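Local coordinates for B12-binding domain-containing protein (Kitasatospora setae, PDB 6WTE) that probably methylates tryptophan as a cobalamin-dependent radical SAM methylase, TsrM, that carries a [4Fe-4S] cluster and works by a non-radical route, at residues A392-F397 against A504-A509; E358-L363 against M398-T403; V5-P10 against D23-A28; P61-V66 against K131-L136. One frame throughout, in Å; residues are numbered along the deposited sequence. Where two conformers were deposited one is given.

Overall arrangement
All four contacts join a helix to another element of the chain, in two distant pairs. Interactions 3 and 4 belong to the B12-binding domain, where neighbouring strands 4-9 and 63-67 receive helices 20-31 and 130-141; their centres lie about 9 Å apart, every touching residue is buried, and their chemistry is mainly aliphatic. Interactions 1 and 2, about 14 Å apart between centres, gather around helix 387-398 of the radical SAM core and the turn that ends it, interaction 1 joining the helix to the 504-509 loop. Interaction 1 is apolar, with Leu-505 partly exposed, whereas interaction 2 adds an exposed glutamate, Glu-361, and water bridges. Interactions 1 and 4 are about 49 Å apart between centres.

Interaction 1. Residues A392-F397 against A504-A509; sequences ACVDAF and ALIDPA
With chi1 at 165°, Val-394 places CG1 opposite the backbone N and CG2 opposite the carbonyl carbon, a setting that spreads its two methyls toward the 504-509 loop, where Ile-506 meets one and Leu-505 the other. Ile-506 answers with a bend: its CB does not face the helix, but the turn at chi2 of -60° brings the terminal methyl across, and CD1 packs on Val-394 CG1 at 3.9 Å. The two side chains cross obliquely. Leu-505 points toward the helix and offers a looser touch, its CD1 lying 4.3 Å from Val-394 CG2. The main chain of the same leucine also comes near, with its O 4.2 Å from Val-394 CG1. Branching at CB thus lets one valine serve two consecutive loop residues, and no hydrogen bond runs between the segments.

Each segment has its own internal order. On the helix, Cys-393 SG sits 3.6 Å above the plane of the ring of Phe-397, one turn further on, over its centre. Past the contact, Asp-507 forms an Asx turn: its OD1 accepts from Ala-509 N at 2.9 Å, met on the anti side and 17° out of the carboxylate plane.

Helix 387-398 links the parallel neighbours 373-380 and 404-412 in a beta-alpha-beta unit of the radical SAM core. Val-394 and Ile-506 both rest on Phe-407 of the second strand, while Val-394 also touches Phe-380 of the first, and the loop itself runs from helix 491-503 to strand 514-515, which pairs parallel with 404-412.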
loop_
_atom_site.group_PDB
_atom_site.type_symbol
_atom_site.label_atom_id
_atom_site.label_comp_id
_atom_site.label_asym_id
_atom_site.label_seq_id
_atom_site.Cartn_x
_atom_site.Cartn_y
_atom_site.Cartn_z
ATOM N N ALA A 392 -22.228 17.304 -3.721
ATOM C CA ALA A 392 -21.530 18.486 -3.230
ATOM C C ALA A 392 -20.023 18.323 -3.359
ATOM O O ALA A 392 -19.321 19.259 -3.759
ATOM C CB ALA A 392 -21.914 18.757 -1.779
ATOM N N CYS A 393 -19.511 17.135 -3.029
ATOM C CA CYS A 393 -18.080 16.891 -3.161
ATOM C C CYS A 393 -17.653 16.860 -4.624
ATOM O O CYS A 393 -16.634 17.462 -4.987
ATOM C CB CYS A 393 -17.701 15.582 -2.465
ATOM S SG CYS A 393 -15.938 15.249 -2.518
ATOM N N VAL A 394 -18.419 16.174 -5.479
ATOM C CA VAL A 394 -18.096 16.138 -6.905
ATOM C C VAL A 394 -17.997 17.552 -7.456
ATOM O O VAL A 394 -17.005 17.918 -8.096
ATOM C CB VAL A 394 -19.136 15.307 -7.678
ATOM C CG1 VAL A 394 -19.031 15.575 -9.179
ATOM C CG2 VAL A 394 -18.942 13.821 -7.395
ATOM N N ASP A 395 -19.012 18.378 -7.181
ATOM C CA ASP A 395 -19.039 19.735 -7.724
ATOM C C ASP A 395 -17.844 20.551 -7.253
ATOM O O ASP A 395 -17.212 21.259 -8.048
ATOM C CB ASP A 395 -20.343 20.433 -7.331
ATOM C CG ASP A 395 -21.539 19.903 -8.097
ATOM O OD1 ASP A 395 -21.337 19.180 -9.092
ATOM O OD2 ASP A 395 -22.679 20.211 -7.703
ATOM N N ALA A 396 -17.522 20.473 -5.962
ATOM C CA ALA A 396 -16.419 21.267 -5.434
ATOM C C ALA A 396 -15.072 20.752 -5.930
ATOM O O ALA A 396 -14.205 21.543 -6.317
ATOM C CB ALA A 396 -16.462 21.269 -3.911
ATOM N N PHE A 397 -14.874 19.428 -5.921
ATOM C CA PHE A 397 -13.606 18.868 -6.384
ATOM C C PHE A 397 -13.386 19.128 -7.872
ATOM O O PHE A 397 -12.282 19.495 -8.288
ATOM C CB PHE A 397 -13.543 17.363 -6.099
ATOM C CG PHE A 397 -13.126 17.021 -4.703
ATOM C CD1 PHE A 397 -13.313 17.910 -3.657
ATOM C CD2 PHE A 397 -12.527 15.794 -4.433
ATOM C CE1 PHE A 397 -12.926 17.571 -2.359
ATOM C CE2 PHE A 397 -12.139 15.455 -3.139
ATOM C CZ PHE A 397 -12.336 16.351 -2.107
ATOM N N ALA A 504 -23.181 9.041 -13.399
ATOM C CA ALA A 504 -24.184 9.982 -13.881
ATOM C C ALA A 504 -23.950 11.402 -13.387
ATOM O O ALA A 504 -24.567 12.332 -13.918
ATOM C CB ALA A 504 -25.580 9.516 -13.468
ATOM N N LEU A 505 -23.095 11.593 -12.385
ATOM C CA LEU A 505 -22.820 12.928 -11.872
ATOM C C LEU A 505 -21.751 13.674 -12.663
ATOM O O LEU A 505 -21.610 14.888 -12.483
ATOM C CB LEU A 505 -22.401 12.852 -10.405
ATOM C CG LEU A 505 -23.467 12.295 -9.463
ATOM C CD1 LEU A 505 -22.920 12.223 -8.052
ATOM C CD2 LEU A 505 -24.729 13.148 -9.522
ATOM N N ILE A 506 -21.000 12.997 -13.525
ATOM C CA ILE A 506 -19.882 13.613 -14.229
ATOM C C ILE A 506 -20.354 14.094 -15.591
ATOM O O ILE A 506 -20.946 13.328 -16.361
ATOM C CB ILE A 506 -18.704 12.636 -14.365
ATOM C CG1 ILE A 506 -18.285 12.126 -12.986
ATOM C CG2 ILE A 506 -17.539 13.302 -15.088
ATOM C CD1 ILE A 506 -17.843 13.226 -12.038
ATOM N N ASP A 507 -20.108 15.365 -15.882
ATOM C CA ASP A 507 -20.373 15.880 -17.214
ATOM C C ASP A 507 -19.517 15.108 -18.213
ATOM O O ASP A 507 -18.321 14.903 -17.963
ATOM C CB ASP A 507 -20.063 17.376 -17.268
ATOM C CG ASP A 507 -20.602 18.048 -18.519
ATOM O OD1 ASP A 507 -20.306 17.577 -19.638
ATOM O OD2 ASP A 507 -21.335 19.049 -18.378
ATOM N N PRO A 508 -20.085 14.632 -19.321
ATOM C CA PRO A 508 -19.268 13.888 -20.297
ATOM C C PRO A 508 -18.078 14.673 -20.829
ATOM O O PRO A 508 -17.068 14.064 -21.209
ATOM C CB PRO A 508 -20.272 13.557 -21.409
ATOM C CG PRO A 508 -21.600 13.546 -20.720
ATOM C CD PRO A 508 -21.517 14.618 -19.667
ATOM N N ALA A 509 -18.155 16.007 -20.856
ATOM C CA ALA A 509 -17.020 16.809 -21.297
ATOM C C ALA A 509 -15.843 16.745 -20.333
ATOM O O ALA A 509 -14.760 17.233 -20.675
ATOM C CB ALA A 509 -17.450 18.267 -21.493
#

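Interaction 2. Residues E358-L363 against M398-T403; sequences EDTERL and MALDAT. With EDO (1,2-ethanediol), chain K.
The turn that closes helix 387-398 sets Leu-400 against Thr-360 and Glu-361 of helix 357-369. It is a type I beta turn from Met-398 to Asp-401, and Asp-401 leaves the helical path with positive phi. The methyls of Leu-400 divide between the two partners. CD1 meets Thr-360 CG2 at 3.6 Å, the side chains crossing at about a right angle; CG2 stands anti to the threonine's backbone N, while OG1, on the other branch, is hydrogen-bonded to Ser-334 OG. CD2 lies 3.5 Å from Glu-361 OE2, a van der Waals touch made by the carboxylate end of a chain bent at chi2 (80°).

These helices follow successive strands of the radical SAM barrel, 327-335 and 373-380, and Leu-400 also rests on Val-376 of the latter. Glu-361 was deposited in two conformers, so its touch on Leu-400 and its water links are described for one of them. In that conformer water 1 donates to both Glu-361 OE1, at 3.1 Å, and Leu-400 O, at 2.8 Å, while water 2 donates to Glu-361 OE2 and, weakly, to Ala-399 O.

Further along, Thr-403 OG1 is hydrogen-bonded to Thr-374 N and lies 2.5 Å from O1 of an ethanediol probably left by the crystallisation liquor. A valine in place of this threonine would probably leave that backbone N-H of Thr-374 without its mate and the ethanediol hydroxyl without this protein partner.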
loop_
_atom_site.group_PDB
_atom_site.type_symbol
_atom_site.label_atom_id
_atom_site.label_comp_id
_atom_site.label_asym_id
_atom_site.label_seq_id
_atom_site.Cartn_x
_atom_site.Cartn_y
_atom_site.Cartn_z
ATOM N N GLU A 358 -9.826 24.669 1.932
ATOM C CA GLU A 358 -8.882 25.692 1.485
ATOM C C GLU A 358 -7.489 25.120 1.298
ATOM O O GLU A 358 -6.736 25.597 0.445
ATOM C CB GLU A 358 -8.815 26.856 2.480
ATOM C CG GLU A 358 -10.093 27.634 2.676
ATOM C CD GLU A 358 -10.669 27.460 4.079
ATOM O OE1 GLU A 358 -11.845 27.053 4.192
ATOM O OE2 GLU A 358 -9.947 27.721 5.067
ATOM N N ASP A 359 -7.127 24.106 2.095
ATOM C CA ASP A 359 -5.804 23.505 1.984
ATOM C C ASP A 359 -5.639 22.777 0.657
ATOM O O ASP A 359 -4.565 22.829 0.050
ATOM C CB ASP A 359 -5.553 22.558 3.160
ATOM C CG ASP A 359 -5.497 23.288 4.488
ATOM O OD1 ASP A 359 -4.759 24.286 4.597
ATOM O OD2 ASP A 359 -6.208 22.883 5.424
ATOM N N THR A 360 -6.687 22.086 0.195
ATOM C CA THR A 360 -6.624 21.457 -1.121
ATOM C C THR A 360 -6.616 22.510 -2.226
ATOM O O THR A 360 -5.891 22.374 -3.219
ATOM C CB THR A 360 -7.793 20.483 -1.299
ATOM O OG1 THR A 360 -7.616 19.348 -0.432
ATOM C CG2 THR A 360 -7.875 19.987 -2.738
ATOM N N GLU A 361 -7.420 23.566 -2.071
ATOM C CA GLU A 361 -7.410 24.650 -3.048
ATOM C C GLU A 361 -6.027 25.282 -3.156
ATOM O O GLU A 361 -5.548 25.559 -4.262
ATOM C CB GLU A 361 -8.455 25.698 -2.668
ATOM C CG GLU A 361 -8.579 26.854 -3.644
ATOM C CD GLU A 361 -9.401 26.520 -4.874
ATOM O OE1 GLU A 361 -8.921 26.777 -6.000
ATOM O OE2 GLU A 361 -10.530 26.009 -4.717
ATOM N N ARG A 362 -5.376 25.530 -2.016
ATOM C CA ARG A 362 -4.048 26.132 -2.065
ATOM C C ARG A 362 -3.035 25.174 -2.670
ATOM O O ARG A 362 -2.189 25.590 -3.466
ATOM C CB ARG A 362 -3.590 26.576 -0.676
ATOM C CG ARG A 362 -2.233 27.284 -0.717
ATOM C CD ARG A 362 -1.806 27.857 0.625
ATOM N NE ARG A 362 -1.521 26.824 1.615
ATOM C CZ ARG A 362 -0.913 27.058 2.775
ATOM N NH1 ARG A 362 -0.523 28.289 3.085
ATOM N NH2 ARG A 362 -0.690 26.066 3.625
ATOM N N LEU A 363 -3.104 23.895 -2.309
ATOM C CA LEU A 363 -2.197 22.919 -2.904
ATOM C C LEU A 363 -2.303 22.939 -4.419
ATOM O O LEU A 363 -1.289 22.994 -5.127
ATOM C CB LEU A 363 -2.511 21.526 -2.361
ATOM C CG LEU A 363 -1.671 20.329 -2.816
ATOM C CD1 LEU A 363 -1.798 19.254 -1.754
ATOM C CD2 LEU A 363 -2.155 19.773 -4.143
ATOM N N MET A 398 -14.421 18.931 -8.694
ATOM C CA MET A 398 -14.259 19.113 -10.131
ATOM C C MET A 398 -13.916 20.557 -10.480
ATOM O O MET A 398 -13.194 20.804 -11.453
ATOM C CB MET A 398 -15.528 18.665 -10.861
ATOM C CG MET A 398 -15.742 17.158 -10.839
ATOM S SD MET A 398 -14.414 16.277 -11.691
ATOM C CE MET A 398 -14.696 16.883 -13.353
ATOM N N ALA A 399 -14.397 21.517 -9.687
ATOM C CA ALA A 399 -14.101 22.922 -9.946
ATOM C C ALA A 399 -12.651 23.284 -9.648
ATOM O O ALA A 399 -12.212 24.371 -10.040
ATOM C CB ALA A 399 -15.044 23.815 -9.131
ATOM N N LEU A 400 -11.902 22.407 -8.969
ATOM C CA LEU A 400 -10.478 22.648 -8.741
ATOM C C LEU A 400 -9.683 22.662 -10.039
ATOM O O LEU A 400 -8.607 23.266 -10.098
ATOM C CB LEU A 400 -9.901 21.576 -7.816
ATOM C CG LEU A 400 -10.347 21.548 -6.360
ATOM C CD1 LEU A 400 -9.895 20.240 -5.739
ATOM C CD2 LEU A 400 -9.745 22.727 -5.613
ATOM N N ASP A 401 -10.177 21.983 -11.075
ATOM C CA ASP A 401 -9.430 21.795 -12.320
ATOM C C ASP A 401 -8.104 21.077 -12.073
ATOM O O ASP A 401 -7.084 21.392 -12.686
ATOM C CB ASP A 401 -9.196 23.126 -13.043
ATOM C CG ASP A 401 -10.423 23.610 -13.787
ATOM O OD1 ASP A 401 -11.420 22.858 -13.833
ATOM O OD2 ASP A 401 -10.390 24.743 -14.322
ATOM N N ALA A 402 -8.115 20.100 -11.169
ATOM C CA ALA A 402 -6.939 19.261 -10.996
ATOM C C ALA A 402 -6.652 18.512 -12.287
ATOM O O ALA A 402 -7.550 18.270 -13.100
ATOM C CB ALA A 402 -7.145 18.272 -9.853
ATOM N N THR A 403 -5.386 18.145 -12.485
ATOM C CA THR A 403 -5.038 17.415 -13.699
ATOM C C THR A 403 -5.908 16.179 -13.834
ATOM O O THR A 403 -6.493 15.920 -14.891
ATOM C CB THR A 403 -3.561 17.015 -13.704
ATOM O OG1 THR A 403 -2.748 18.141 -13.360
ATOM C CG2 THR A 403 -3.165 16.491 -15.082
HETATM C C1 EDO K . -3.003 20.131 -15.798
HETATM O O1 EDO K . -3.397 20.325 -14.436
HETATM C C2 EDO K . -1.780 20.995 -16.065
HETATM O O2 EDO K . -1.297 20.715 -17.381
HETATM O O HOH W 1 -7.970 25.618 -8.711
HETATM O O HOH W 2 -11.726 25.725 -6.864
#

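Interaction 3. Residues V5-P10 against D23-A28; sequences VLLVNP and DVLTTA
Strand 4-9 runs beneath helix 20-31, and the backbones come nearest at Leu-7 and Thr-26, whose CA atoms are 8.3 Å apart. Side chains must therefore bridge the gap, and from the strand Leu-7 alone does so. Its CG stands anti to the carbonyl carbon (chi1 -58°), with an extended chi2 that carries CD1 up to the helix. There the methyl meets two successive residues: Leu-25 CB at 4.0 Å and Thr-26 OG1 at 3.6 Å. Leu-25 points toward the strand, and beyond the contact its side chain touches Leu-133 and the bound cobalamin.

This is the first step of the beta-alpha-beta unit formed by strand 4-9, helix 20-31 and strand 35-40 in the B12-binding domain. Thr-26 leans on Val-36 and Val-38 of the third element, and Leu-7 touches Val-36 as well. On another side of the helix, Asp-23 O takes two hydrogen bonds from Thr-27, its N and OG1 each at 3.1 Å and arriving from opposite faces of the carbonyl plane; the carboxylate of Asp-23 is paired with Arg-199.

A hydroxyl against a methyl is tolerable here because Thr-26 OG1 is hydrogen-bonded to Leu-22 O, within its own helix. With the polar need met locally, the contact between strand and helix rests on van der Waals packing, without a directional bond across it.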
loop_
_atom_site.group_PDB
_atom_site.type_symbol
_atom_site.label_atom_id
_atom_site.label_comp_id
_atom_site.label_asym_id
_atom_site.label_seq_id
_atom_site.Cartn_x
_atom_site.Cartn_y
_atom_site.Cartn_z
ATOM N N VAL A 5 19.810 -16.812 2.790
ATOM C CA VAL A 5 18.407 -16.455 2.956
ATOM C C VAL A 5 17.798 -16.266 1.571
ATOM O O VAL A 5 18.347 -15.532 0.741
ATOM C CB VAL A 5 18.235 -15.163 3.783
ATOM C CG1 VAL A 5 16.767 -14.807 3.897
ATOM C CG2 VAL A 5 18.860 -15.296 5.165
ATOM N N LEU A 6 16.670 -16.921 1.324
ATOM C CA LEU A 6 15.893 -16.708 0.110
ATOM C C LEU A 6 14.744 -15.755 0.409
ATOM O O LEU A 6 14.053 -15.919 1.418
ATOM C CB LEU A 6 15.335 -18.024 -0.427
ATOM C CG LEU A 6 14.264 -17.857 -1.505
ATOM C CD1 LEU A 6 14.848 -17.244 -2.798
ATOM C CD2 LEU A 6 13.578 -19.190 -1.761
ATOM N N LEU A 7 14.544 -14.772 -0.469
ATOM C CA LEU A 7 13.397 -13.873 -0.408
ATOM C C LEU A 7 12.579 -14.054 -1.678
ATOM O O LEU A 7 13.126 -13.986 -2.783
ATOM C CB LEU A 7 13.838 -12.415 -0.249
ATOM C CG LEU A 7 14.702 -12.110 0.980
ATOM C CD1 LEU A 7 15.239 -10.682 0.926
ATOM C CD2 LEU A 7 13.869 -12.327 2.259
ATOM N N VAL A 8 11.278 -14.297 -1.522
ATOM C CA VAL A 8 10.385 -14.603 -2.636
ATOM C C VAL A 8 9.401 -13.454 -2.818
ATOM O O VAL A 8 8.751 -13.037 -1.853
ATOM C CB VAL A 8 9.624 -15.916 -2.391
ATOM C CG1 VAL A 8 8.650 -16.184 -3.529
ATOM C CG2 VAL A 8 10.599 -17.082 -2.219
ATOM N N ASN A 9 9.271 -12.963 -4.061
ATOM C CA ASN A 9 8.190 -12.044 -4.388
ATOM C C ASN A 9 7.064 -12.807 -5.068
ATOM O O ASN A 9 7.217 -13.210 -6.229
ATOM C CB ASN A 9 8.669 -10.908 -5.289
ATOM C CG ASN A 9 7.570 -9.907 -5.552
ATOM O OD1 ASN A 9 6.697 -9.718 -4.703
ATOM N ND2 ASN A 9 7.579 -9.285 -6.723
ATOM N N PRO A 10 5.926 -13.022 -4.410
ATOM C CA PRO A 10 4.805 -13.726 -5.041
ATOM C C PRO A 10 3.844 -12.821 -5.793
ATOM O O PRO A 10 2.847 -13.319 -6.329
ATOM C CB PRO A 10 4.109 -14.354 -3.825
ATOM C CG PRO A 10 4.240 -13.287 -2.794
ATOM C CD PRO A 10 5.620 -12.673 -3.014
ATOM N N ASP A 23 14.453 -5.132 -1.461
ATOM C CA ASP A 23 15.712 -4.393 -1.492
ATOM C C ASP A 23 16.099 -3.916 -0.098
ATOM O O ASP A 23 17.282 -3.940 0.267
ATOM C CB ASP A 23 15.622 -3.204 -2.454
ATOM C CG ASP A 23 15.891 -3.584 -3.907
ATOM O OD1 ASP A 23 16.454 -4.672 -4.176
ATOM O OD2 ASP A 23 15.564 -2.765 -4.795
ATOM N N VAL A 24 15.118 -3.467 0.691
ATOM C CA VAL A 24 15.388 -3.071 2.071
ATOM C C VAL A 24 15.913 -4.260 2.867
ATOM O O VAL A 24 16.915 -4.159 3.586
ATOM C CB VAL A 24 14.121 -2.486 2.724
ATOM C CG1 VAL A 24 14.425 -2.034 4.147
ATOM C CG2 VAL A 24 13.560 -1.324 1.904
ATOM N N LEU A 25 15.238 -5.405 2.750
ATOM C CA LEU A 25 15.635 -6.586 3.514
ATOM C C LEU A 25 16.981 -7.120 3.050
ATOM O O LEU A 25 17.795 -7.558 3.873
ATOM C CB LEU A 25 14.564 -7.669 3.396
ATOM C CG LEU A 25 13.172 -7.306 3.892
ATOM C CD1 LEU A 25 12.235 -8.495 3.664
ATOM C CD2 LEU A 25 13.217 -6.933 5.367
ATOM N N THR A 26 17.229 -7.102 1.736
ATOM C CA THR A 26 18.506 -7.580 1.214
ATOM C C THR A 26 19.659 -6.758 1.773
ATOM O O THR A 26 20.667 -7.309 2.221
ATOM C CB THR A 26 18.504 -7.543 -0.315
ATOM O OG1 THR A 26 17.542 -8.480 -0.824
ATOM C CG2 THR A 26 19.899 -7.863 -0.873
ATOM N N THR A 27 19.512 -5.429 1.780
ATOM C CA THR A 27 20.590 -4.572 2.272
ATOM C C THR A 27 20.942 -4.906 3.714
ATOM O O THR A 27 22.115 -5.105 4.052
ATOM C CB THR A 27 20.190 -3.101 2.148
ATOM O OG1 THR A 27 20.071 -2.760 0.763
ATOM C CG2 THR A 27 21.236 -2.198 2.797
ATOM N N ALA A 28 19.928 -4.988 4.578
ATOM C CA ALA A 28 20.170 -5.253 5.991
ATOM C C ALA A 28 20.805 -6.623 6.191
ATOM O O ALA A 28 21.774 -6.770 6.944
ATOM C CB ALA A 28 18.859 -5.147 6.765
#

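Interaction 4. Residues P61-V66 against K131-L136; sequences PMLVGV and KILCEL
Leu-63 pressing into Leu-133 and Leu-136 is an all-leucine contact between sheet and helix in the core of the B12-binding domain, a Rossmann-like alpha/beta fold. Strand 63-67 lies between its parallel neighbours 4-9 and 101-104, and helix 130-141 packs over the sheet with two leucines three residues apart whose branch ends reach the strand. The closest CA atoms, those of Leu-63 and Leu-136, are still 8.7 Å apart, so contact is made by the branch ends.

The CB of Leu-63 points toward the helix, its CG anti to the backbone N (chi1 175°), and its fork of methyls is shared between the partners. CD2 reaches Leu-133 CD1 at 3.8 Å, and the same methyl lies 4.1 Å from Leu-136 CG. The CB atoms of the helix leucines do not face the strand; their branch ends turn to it instead. All three leucines also touch Val-102 of strand 101-104, which continues the apolar layer onto the next strand, while Leu-133 meets Leu-29 of helix 20-31.

Toward the far end of the strand the layer gives way to the cofactor: cobalamin touches Gly-65 and Val-66, and the side chain of Leu-133 comes within about 4 Å of it, nearest atoms. Leu-136 crosses Leu-63 at about a right angle, with its CD2 4.1 Å from Leu-63 CD1.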
loop_
_atom_site.group_PDB
_atom_site.type_symbol
_atom_site.label_atom_id
_atom_site.label_comp_id
_atom_site.label_asym_id
_atom_site.label_seq_id
_atom_site.Cartn_x
_atom_site.Cartn_y
_atom_site.Cartn_z
ATOM N N PRO A 61 18.454 -22.704 0.942
ATOM C CA PRO A 61 18.485 -21.614 1.921
ATOM C C PRO A 61 18.049 -22.118 3.288
ATOM O O PRO A 61 17.262 -23.058 3.401
ATOM C CB PRO A 61 17.483 -20.600 1.357
ATOM C CG PRO A 61 16.546 -21.425 0.531
ATOM C CD PRO A 61 17.407 -22.507 -0.077
ATOM N N MET A 62 18.578 -21.492 4.338
ATOM C CA MET A 62 18.196 -21.885 5.687
ATOM C C MET A 62 17.000 -21.105 6.212
ATOM O O MET A 62 16.489 -21.438 7.283
ATOM C CB MET A 62 19.385 -21.744 6.651
ATOM C CG MET A 62 20.088 -20.408 6.620
ATOM S SD MET A 62 19.334 -19.203 7.733
ATOM C CE MET A 62 20.279 -17.740 7.313
ATOM N N LEU A 63 16.532 -20.106 5.467
ATOM C CA LEU A 63 15.358 -19.319 5.822
ATOM C C LEU A 63 14.743 -18.802 4.529
ATOM O O LEU A 63 15.469 -18.391 3.618
ATOM C CB LEU A 63 15.735 -18.157 6.745
ATOM C CG LEU A 63 14.659 -17.142 7.147
ATOM C CD1 LEU A 63 13.524 -17.806 7.937
ATOM C CD2 LEU A 63 15.296 -16.011 7.956
ATOM N N VAL A 64 13.415 -18.844 4.444
ATOM C CA VAL A 64 12.685 -18.382 3.267
ATOM C C VAL A 64 11.718 -17.296 3.716
ATOM O O VAL A 64 10.838 -17.545 4.547
ATOM C CB VAL A 64 11.934 -19.527 2.567
ATOM C CG1 VAL A 64 11.131 -19.004 1.380
ATOM C CG2 VAL A 64 12.902 -20.629 2.126
ATOM N N GLY A 65 11.895 -16.091 3.189
ATOM C CA GLY A 65 10.987 -14.989 3.459
ATOM C C GLY A 65 10.080 -14.759 2.263
ATOM O O GLY A 65 10.515 -14.852 1.116
ATOM N N VAL A 66 8.812 -14.479 2.538
ATOM C CA VAL A 66 7.836 -14.196 1.488
ATOM C C VAL A 66 7.199 -12.845 1.779
ATOM O O VAL A 66 6.616 -12.648 2.854
ATOM C CB VAL A 66 6.762 -15.291 1.392
ATOM C CG1 VAL A 66 5.821 -14.995 0.239
ATOM C CG2 VAL A 66 7.411 -16.671 1.207
ATOM N N LYS A 131 15.224 -5.311 10.695
ATOM C CA LYS A 131 15.984 -5.646 11.898
ATOM C C LYS A 131 15.553 -6.988 12.476
ATOM O O LYS A 131 16.397 -7.824 12.824
ATOM C CB LYS A 131 15.852 -4.527 12.930
ATOM C CG LYS A 131 16.577 -3.258 12.487
ATOM C CD LYS A 131 16.700 -2.232 13.600
ATOM C CE LYS A 131 17.255 -0.914 13.061
ATOM N NZ LYS A 131 18.464 -1.098 12.212
ATOM N N ILE A 132 14.239 -7.211 12.573
ATOM C CA ILE A 132 13.722 -8.484 13.075
ATOM C C ILE A 132 14.200 -9.633 12.196
ATOM O O ILE A 132 14.576 -10.701 12.694
ATOM C CB ILE A 132 12.184 -8.434 13.150
ATOM C CG1 ILE A 132 11.741 -7.365 14.149
ATOM C CG2 ILE A 132 11.607 -9.828 13.504
ATOM C CD1 ILE A 132 10.251 -7.077 14.141
ATOM N N LEU A 133 14.196 -9.432 10.875
ATOM C CA LEU A 133 14.611 -10.501 9.969
ATOM C C LEU A 133 16.081 -10.862 10.169
ATOM O O LEU A 133 16.453 -12.040 10.087
ATOM C CB LEU A 133 14.340 -10.097 8.517
ATOM C CG LEU A 133 14.655 -11.168 7.467
ATOM C CD1 LEU A 133 13.928 -12.473 7.804
ATOM C CD2 LEU A 133 14.284 -10.691 6.063
ATOM N N CYS A 134 16.935 -9.865 10.426
ATOM C CA CYS A 134 18.337 -10.170 10.695
ATOM C C CYS A 134 18.490 -10.988 11.966
ATOM O O CYS A 134 19.309 -11.910 12.019
ATOM C CB CYS A 134 19.159 -8.892 10.801
ATOM S SG CYS A 134 19.463 -8.101 9.216
ATOM N N GLU A 135 17.739 -10.643 13.016
ATOM C CA GLU A 135 17.818 -11.431 14.239
ATOM C C GLU A 135 17.296 -12.839 14.006
ATOM O O GLU A 135 17.880 -13.809 14.494
ATOM C CB GLU A 135 17.054 -10.740 15.372
ATOM C CG GLU A 135 17.672 -9.408 15.771
ATOM C CD GLU A 135 17.131 -8.854 17.077
ATOM O OE1 GLU A 135 16.464 -9.603 17.824
ATOM O OE2 GLU A 135 17.380 -7.660 17.353
ATOM N N LEU A 136 16.219 -12.970 13.225
ATOM C CA LEU A 136 15.690 -14.292 12.903
ATOM C C LEU A 136 16.704 -15.111 12.110
ATOM O O LEU A 136 16.980 -16.269 12.444
ATOM C CB LEU A 136 14.376 -14.153 12.130
ATOM C CG LEU A 136 13.689 -15.458 11.702
ATOM C CD1 LEU A 136 13.315 -16.334 12.894
ATOM C CD2 LEU A 136 12.470 -15.168 10.834
#